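Mannuronan C5-epimerase (Pseudomonas syringae pv. tomato, PDB 4NK6) converts beta-D-mannuronate residues to alpha-L-guluronate in alginate and helps channel the growing polymer through the periplasm, shielded from degradation by the lyase AlgL. Local coordinates at residues 187-192 / 215-220; 249-254 / 274-279; 298-303 / 322-327. All coordinates share one frame; numbering follows the deposited sequence.

Contact 1. Residues 187-192 / 215-220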
# COMPACT_ATOMS: atom_id res chain seq x y z
N LEU A 187 3.79 11.24 0.34
CA LEU A 187 2.65 11.27 1.24
C LEU A 187 1.59 12.16 0.63
O LEU A 187 1.88 13.28 0.23
CB LEU A 187 3.07 11.84 2.61
CG LEU A 187 1.95 12.23 3.59
CD1 LEU A 187 1.11 11.00 3.95
CD2 LEU A 187 2.49 12.90 4.86
N THR A 188 0.37 11.66 0.53
CA THR A 188 -0.75 12.50 0.09
C THR A 188 -1.82 12.55 1.17
O THR A 188 -1.93 11.61 1.99
CB THR A 188 -1.35 12.03 -1.26
OG1 THR A 188 -2.12 10.84 -1.06
CG2 THR A 188 -0.25 11.77 -2.28
N TRP A 189 -2.59 13.63 1.18
CA TRP A 189 -3.53 13.93 2.26
C TRP A 189 -4.98 13.92 1.79
O TRP A 189 -5.26 13.74 0.61
CB TRP A 189 -3.22 15.29 2.90
CG TRP A 189 -2.05 15.31 3.86
CD1 TRP A 189 -0.92 16.08 3.75
CD2 TRP A 189 -1.90 14.54 5.07
NE1 TRP A 189 -0.08 15.83 4.81
CE2 TRP A 189 -0.66 14.89 5.64
CE3 TRP A 189 -2.70 13.60 5.72
CZ2 TRP A 189 -0.19 14.33 6.83
CZ3 TRP A 189 -2.24 13.03 6.91
CH2 TRP A 189 -1.00 13.40 7.45
N GLY A 190 -5.90 14.14 2.73
CA GLY A 190 -7.32 14.17 2.41
C GLY A 190 -7.64 15.16 1.31
O GLY A 190 -7.12 16.27 1.30
N GLY A 191 -8.49 14.74 0.37
CA GLY A 191 -8.91 15.60 -0.72
C GLY A 191 -7.96 15.61 -1.90
O GLY A 191 -8.21 16.28 -2.89
N SER A 192 -6.85 14.89 -1.80
CA SER A 192 -5.90 14.82 -2.90
C SER A 192 -6.29 13.76 -3.93
O SER A 192 -6.98 12.79 -3.62
CB SER A 192 -4.50 14.51 -2.36
OG SER A 192 -4.42 13.18 -1.87
N SER A 215 2.37 6.79 0.82
CA SER A 215 1.27 6.75 1.77
C SER A 215 0.16 7.67 1.31
O SER A 215 0.40 8.84 1.05
CB SER A 215 1.74 7.20 3.16
OG SER A 215 2.71 6.32 3.69
N ILE A 216 -1.06 7.13 1.25
CA ILE A 216 -2.25 7.87 0.87
C ILE A 216 -3.10 7.99 2.14
O ILE A 216 -3.43 6.98 2.74
CB ILE A 216 -3.05 7.10 -0.20
CG1 ILE A 216 -2.12 6.60 -1.31
CG2 ILE A 216 -4.19 7.94 -0.75
CD1 ILE A 216 -1.47 7.74 -2.13
N SER A 217 -3.46 9.20 2.56
CA SER A 217 -4.03 9.32 3.89
C SER A 217 -5.00 10.46 4.10
O SER A 217 -4.72 11.61 3.76
CB SER A 217 -2.90 9.44 4.93
OG SER A 217 -3.41 9.46 6.26
N GLN A 218 -6.15 10.15 4.70
CA GLN A 218 -7.00 11.18 5.25
C GLN A 218 -6.21 11.93 6.33
O GLN A 218 -5.28 11.37 6.92
CB GLN A 218 -8.26 10.55 5.84
CG GLN A 218 -9.25 11.51 6.51
CD GLN A 218 -9.73 12.62 5.57
OE1 GLN A 218 -9.04 13.62 5.37
NE2 GLN A 218 -10.93 12.46 5.02
N TYR A 219 -6.56 13.19 6.58
CA TYR A 219 -5.97 13.94 7.69
C TYR A 219 -6.27 13.24 9.02
O TYR A 219 -7.15 12.38 9.09
CB TYR A 219 -6.53 15.36 7.74
CG TYR A 219 -6.09 16.25 6.60
CD1 TYR A 219 -4.82 16.82 6.58
CD2 TYR A 219 -6.95 16.54 5.54
CE1 TYR A 219 -4.41 17.63 5.54
CE2 TYR A 219 -6.56 17.36 4.50
CZ TYR A 219 -5.28 17.91 4.51
OH TYR A 219 -4.87 18.73 3.48
N THR A 220 -5.53 13.62 10.07
CA THR A 220 -5.80 13.12 11.42
C THR A 220 -7.24 13.48 11.79
O THR A 220 -7.80 14.42 11.23
CB THR A 220 -4.83 13.73 12.47
OG1 THR A 220 -4.91 15.16 12.44
CG2 THR A 220 -3.39 13.30 12.20
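Ser215 O accepts the N-H of Thr188, with Thr188 N at 2.9 Å, and is also approached by Leu187 CA in a C-H...O contact. One step on, Ser217 N bonds back to Thr188 O at 2.9 Å. These bonds set Leu187 beside Ser215 and Thr188 beside Ile216 in parallel pairing. A chi1 of 74° sets Thr188 OG1 between its backbone N and carbonyl carbon, 3.3 Å from Ile216 CD1. Beyond the strands, Trp189 and Tyr219 cross at about a right angle as side chains, yet the five-membered ring of Trp189 lies only 7° from the plane of the Tyr219 ring; the two are slid so far that they barely overlap, and what sits over the Tyr219 face is Trp189 CB, 4.0 Å from the ring centroid, in a CH-pi contact. Trp189 O accepts from both Ser192 N and Ser192 OG, the latter at 2.7 Å. The backbone of Gly190 covers the rim of the same Tyr219 face, and its lack of a side chain matters, because Gln218 OE1 comes to 3.5 Å from Gly190 CA. That oxygen is held by the in-plane bond from Tyr219 N. The ring ends are fixed from outside: Trp189 NE1 bonds Gly63 O and Tyr219 OH bonds Glu153 OE2. The contact is buried between strands 150-152 and 246-251 in the stack of the parallel beta-helix, with Tyr219 also packing on helix 221-227.

Contact 2. Residues 249-254 / 274-279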
# COMPACT_ATOMS: atom_id res chain seq x y z
N TYR A 249 0.89 2.20 1.38
CA TYR A 249 0.10 2.31 2.59
C TYR A 249 -1.05 3.26 2.35
O TYR A 249 -0.91 4.24 1.61
CB TYR A 249 0.97 2.85 3.74
CG TYR A 249 0.19 3.25 4.99
CD1 TYR A 249 -0.11 2.31 5.97
CD2 TYR A 249 -0.23 4.56 5.18
CE1 TYR A 249 -0.82 2.67 7.11
CE2 TYR A 249 -0.94 4.92 6.32
CZ TYR A 249 -1.23 3.97 7.28
OH TYR A 249 -1.94 4.32 8.41
N CYS A 250 -2.20 2.99 2.96
CA CYS A 250 -3.25 3.99 2.98
C CYS A 250 -4.07 3.99 4.28
O CYS A 250 -4.07 3.01 5.03
CB CYS A 250 -4.15 3.92 1.74
SG CYS A 250 -5.18 2.45 1.61
N TYR A 251 -4.77 5.09 4.52
CA TYR A 251 -5.54 5.31 5.73
C TYR A 251 -6.79 6.08 5.34
O TYR A 251 -6.69 7.15 4.73
CB TYR A 251 -4.71 6.14 6.72
CG TYR A 251 -5.47 6.71 7.91
CD1 TYR A 251 -6.07 7.97 7.84
CD2 TYR A 251 -5.56 6.01 9.11
CE1 TYR A 251 -6.76 8.50 8.92
CE2 TYR A 251 -6.25 6.54 10.21
CZ TYR A 251 -6.84 7.79 10.10
OH TYR A 251 -7.52 8.31 11.18
N GLU A 252 -7.96 5.54 5.69
CA GLU A 252 -9.24 6.14 5.34
C GLU A 252 -9.28 6.64 3.89
O GLU A 252 -9.61 7.80 3.62
CB GLU A 252 -9.60 7.24 6.35
CG GLU A 252 -9.95 6.69 7.72
CD GLU A 252 -10.43 7.75 8.69
OE1 GLU A 252 -10.69 8.88 8.24
OE2 GLU A 252 -10.55 7.45 9.90
N THR A 253 -8.93 5.75 2.98
CA THR A 253 -8.79 6.06 1.56
C THR A 253 -9.90 5.37 0.79
O THR A 253 -10.33 4.28 1.16
CB THR A 253 -7.40 5.60 1.06
OG1 THR A 253 -6.40 6.44 1.65
CG2 THR A 253 -7.28 5.67 -0.46
N ARG A 254 -10.39 6.01 -0.28
CA ARG A 254 -11.49 5.43 -1.04
C ARG A 254 -11.12 5.10 -2.48
O ARG A 254 -10.41 5.86 -3.14
CB ARG A 254 -12.71 6.35 -1.02
CG ARG A 254 -12.51 7.64 -1.79
CD ARG A 254 -13.81 8.41 -1.97
NE ARG A 254 -13.61 9.59 -2.81
CZ ARG A 254 -13.72 9.59 -4.14
NH1 ARG A 254 -14.04 8.48 -4.80
NH2 ARG A 254 -13.52 10.72 -4.81
N HIS A 274 -5.01 0.26 4.99
CA HIS A 274 -5.30 0.27 6.42
C HIS A 274 -6.51 1.13 6.77
O HIS A 274 -6.92 2.01 6.00
CB HIS A 274 -4.10 0.84 7.19
CG HIS A 274 -3.47 -0.12 8.16
ND1 HIS A 274 -3.85 -0.20 9.48
CD2 HIS A 274 -2.47 -1.02 8.00
CE1 HIS A 274 -3.13 -1.12 10.09
NE2 HIS A 274 -2.28 -1.63 9.22
N ASP A 275 -7.05 0.87 7.95
CA ASP A 275 -7.88 1.83 8.68
C ASP A 275 -9.06 2.41 7.91
O ASP A 275 -9.04 3.58 7.53
CB ASP A 275 -7.01 2.97 9.23
CG ASP A 275 -6.12 2.53 10.39
OD1 ASP A 275 -6.02 1.32 10.67
OD2 ASP A 275 -5.52 3.40 11.03
N ARG A 276 -10.08 1.59 7.72
CA ARG A 276 -11.36 2.04 7.17
C ARG A 276 -11.24 2.57 5.73
O ARG A 276 -12.01 3.41 5.31
CB ARG A 276 -12.01 3.08 8.11
CG ARG A 276 -12.22 2.54 9.54
CD ARG A 276 -12.52 3.66 10.57
NE ARG A 276 -11.41 4.60 10.70
CZ ARG A 276 -10.28 4.35 11.37
NH1 ARG A 276 -9.32 5.26 11.44
NH2 ARG A 276 -10.11 3.18 11.98
N SER A 277 -10.26 2.07 4.99
CA SER A 277 -10.23 2.31 3.56
C SER A 277 -11.25 1.36 2.94
O SER A 277 -11.61 0.35 3.55
CB SER A 277 -8.82 2.06 3.00
OG SER A 277 -7.86 2.95 3.58
N HIS A 278 -11.74 1.67 1.74
CA HIS A 278 -12.82 0.88 1.15
C HIS A 278 -12.93 1.06 -0.36
O HIS A 278 -12.58 2.12 -0.89
CB HIS A 278 -14.14 1.27 1.81
CG HIS A 278 -14.44 2.73 1.71
ND1 HIS A 278 -15.16 3.27 0.67
CD2 HIS A 278 -14.08 3.77 2.50
CE1 HIS A 278 -15.25 4.58 0.83
NE2 HIS A 278 -14.60 4.91 1.94
N GLY A 279 -13.43 0.04 -1.05
CA GLY A 279 -13.63 0.10 -2.49
C GLY A 279 -12.31 -0.02 -3.22
O GLY A 279 -12.20 0.34 -4.38
O HOH W 1 -2.59 2.81 10.34
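Charge pairs Glu252 with Arg276: the guanidinium comes side-on and puts two nitrogens on one oxygen, Arg276 NH1 lying 2.9 Å and NE 3.1 Å from Glu252 OE2. Both meet the anti side of that oxygen, which lies in the guanidinium plane, while the carboxylate is turned 81° from it. Arg276 bends at chi3 (-63°), which turns its NE toward Glu252. Backbone hydrogen bonds follow the turn: Glu252 N to Asp275 O, then His278 N to Thr253 O at 3.0 Å. Ser277 OG accepts from Thr253 N at 3.1 Å and donates to His274 O in its own segment. Among the rings, Asp275 OD2 lies at the edge of Tyr251, 3.2 Å from CD2, and Tyr249 CE1 rests 3.8 Å from His274 CB. The same carboxylate takes a nearly straight bond through its other oxygen, His274 ND1 to Asp275 OD1 at 2.9 Å, entering from above the carboxylate plane. Arg300 also forms a salt bridge to OD1, which probably helps to fix the carboxylate. The two segments belong to successive coils of the right-handed beta-helix, meeting where strands 246-251 and 269-274 run out into loops at the probable active site, with His274 the inferred proton acceptor.

Contact 3. Residues 298-303 / 322-327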
# COMPACT_ATOMS: atom_id res chain seq x y z
N ILE A 298 -4.50 -6.22 4.15
CA ILE A 298 -5.42 -5.14 4.47
C ILE A 298 -5.81 -5.29 5.94
O ILE A 298 -6.07 -6.40 6.40
CB ILE A 298 -6.65 -5.12 3.55
CG1 ILE A 298 -7.55 -6.35 3.77
CG2 ILE A 298 -6.21 -5.05 2.08
CD1 ILE A 298 -8.76 -6.39 2.84
N SER A 299 -5.80 -4.19 6.68
CA SER A 299 -5.96 -4.27 8.12
C SER A 299 -6.79 -3.14 8.70
O SER A 299 -6.59 -1.96 8.36
CB SER A 299 -4.58 -4.31 8.80
OG SER A 299 -4.72 -4.34 10.21
N ARG A 300 -7.71 -3.52 9.57
CA ARG A 300 -8.56 -2.61 10.34
C ARG A 300 -9.68 -1.99 9.52
O ARG A 300 -9.60 -0.83 9.10
CB ARG A 300 -7.78 -1.55 11.13
CG ARG A 300 -8.68 -0.82 12.15
CD ARG A 300 -7.91 0.11 13.09
NE ARG A 300 -7.11 -0.63 14.06
CZ ARG A 300 -5.78 -0.62 14.09
NH1 ARG A 300 -5.09 0.09 13.20
NH2 ARG A 300 -5.13 -1.32 15.02
N GLU A 301 -10.73 -2.79 9.34
CA GLU A 301 -11.91 -2.39 8.59
C GLU A 301 -11.61 -1.90 7.19
O GLU A 301 -12.17 -0.91 6.73
CB GLU A 301 -12.73 -1.36 9.36
CG GLU A 301 -13.05 -1.79 10.78
CD GLU A 301 -14.14 -0.95 11.38
OE1 GLU A 301 -13.81 0.05 12.06
OE2 GLU A 301 -15.32 -1.27 11.16
N VAL A 302 -10.71 -2.59 6.49
CA VAL A 302 -10.63 -2.37 5.07
C VAL A 302 -11.74 -3.22 4.47
O VAL A 302 -11.68 -4.46 4.52
CB VAL A 302 -9.25 -2.69 4.51
CG1 VAL A 302 -9.23 -2.39 3.01
CG2 VAL A 302 -8.21 -1.86 5.23
N ASP A 303 -12.77 -2.56 3.94
CA ASP A 303 -14.01 -3.23 3.58
C ASP A 303 -14.37 -3.06 2.11
O ASP A 303 -13.90 -2.13 1.45
CB ASP A 303 -15.18 -2.70 4.44
CG ASP A 303 -15.01 -2.99 5.92
OD1 ASP A 303 -14.09 -3.76 6.27
OD2 ASP A 303 -15.81 -2.47 6.73
N LEU A 322 -6.04 -10.71 5.51
CA LEU A 322 -7.17 -9.84 5.86
C LEU A 322 -7.23 -9.78 7.38
O LEU A 322 -7.41 -10.80 8.04
CB LEU A 322 -8.49 -10.40 5.32
CG LEU A 322 -8.85 -10.20 3.84
CD1 LEU A 322 -7.76 -10.68 2.91
CD2 LEU A 322 -10.17 -10.90 3.51
N ASP A 323 -7.06 -8.58 7.95
CA ASP A 323 -6.82 -8.44 9.38
C ASP A 323 -7.79 -7.44 10.04
O ASP A 323 -8.23 -6.48 9.40
CB ASP A 323 -5.38 -7.98 9.61
CG ASP A 323 -5.03 -7.79 11.09
OD1 ASP A 323 -5.25 -8.72 11.89
OD2 ASP A 323 -4.52 -6.71 11.44
N ARG A 324 -8.10 -7.69 11.31
CA ARG A 324 -8.82 -6.72 12.15
C ARG A 324 -10.14 -6.22 11.56
O ARG A 324 -10.28 -5.04 11.22
CB ARG A 324 -7.90 -5.53 12.50
CG ARG A 324 -6.85 -5.86 13.57
CD ARG A 324 -5.86 -4.72 13.82
NE ARG A 324 -5.11 -4.92 15.07
CZ ARG A 324 -4.08 -5.75 15.20
NH1 ARG A 324 -3.67 -6.48 14.17
NH2 ARG A 324 -3.46 -5.87 16.37
N ASN A 325 -11.09 -7.13 11.43
CA ASN A 325 -12.46 -6.78 11.06
C ASN A 325 -12.55 -6.12 9.67
O ASN A 325 -13.33 -5.18 9.46
CB ASN A 325 -13.09 -5.91 12.16
CG ASN A 325 -14.60 -5.85 12.07
OD1 ASN A 325 -15.23 -6.75 11.51
ND2 ASN A 325 -15.19 -4.78 12.61
N SER A 326 -11.75 -6.62 8.74
CA SER A 326 -11.83 -6.22 7.34
C SER A 326 -12.81 -7.15 6.62
O SER A 326 -12.52 -8.33 6.44
CB SER A 326 -10.45 -6.30 6.68
OG SER A 326 -9.57 -5.34 7.25
N VAL A 327 -13.96 -6.61 6.23
CA VAL A 327 -15.10 -7.43 5.80
C VAL A 327 -15.68 -7.03 4.44
O VAL A 327 -15.44 -5.93 3.96
CB VAL A 327 -16.24 -7.39 6.86
CG1 VAL A 327 -15.70 -7.65 8.26
CG2 VAL A 327 -16.97 -6.05 6.83
O HOH W 2 -15.64 -3.57 9.34
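Ser299 OG and Asp323 CG both lie anti to their backbone N (chi1 near 180° in each), and Ser299 OG donates to Asp323 OD2 at 2.7 Å. The hydroxyl uses the anti side of that oxygen; Arg324 NH1 takes its syn lone pair at 2.9 Å in a salt bridge, so OD2 is held from two sides. On the other face of the paired strands Ile298 and Leu322 lie side by side, Ile298 CD1 3.9 Å from Leu322 CG. Such stacking of aliphatic residues in register from coil to coil is a hallmark of the parallel beta-helix; the polar pair lies close to His274, which Ser299 touches. After the strands, Arg300 and Arg324 also run alongside each other. Arg300 bends at chi3 (-71°) while Arg324 stays extended as far as NE; their guanidinium planes are 66° apart, and Arg300 NH2 comes to 3.6 Å from Arg324 NE. Asp407 forms salt bridges with both, which probably offsets the repulsion. In the turn, Ser326 OG accepts from Val302 N at 3.1 Å and donates to Asp323 O at 2.8 Å. Asp303 OD1 accepts Val327 N in a nearly straight bond at 2.9 Å, from above the carboxylate plane.

How the contacts relate
Contacts 1, 2 and 3 come in that order along the chain, each closing before the next opens, and they climb the beta-helix at one corner. Their centres are about 10 Å apart from contact 1 to 2 and again from 2 to 3, and about 19 Å from 1 to 3. Strands 215-217, 246-251, 269-274, 296-299 and 320-323 lie side by side in that order, all parallel, so contact 2 touches both others: Ile216 with Tyr249 and Tyr251 on one side, and Asp275 and Arg276 with Ser299 and Arg300 on the other, through probable backbone bonds. The middle contact holds His274, flanked by the other two, consistent with a binding surface for a long polymer along the stacked coils.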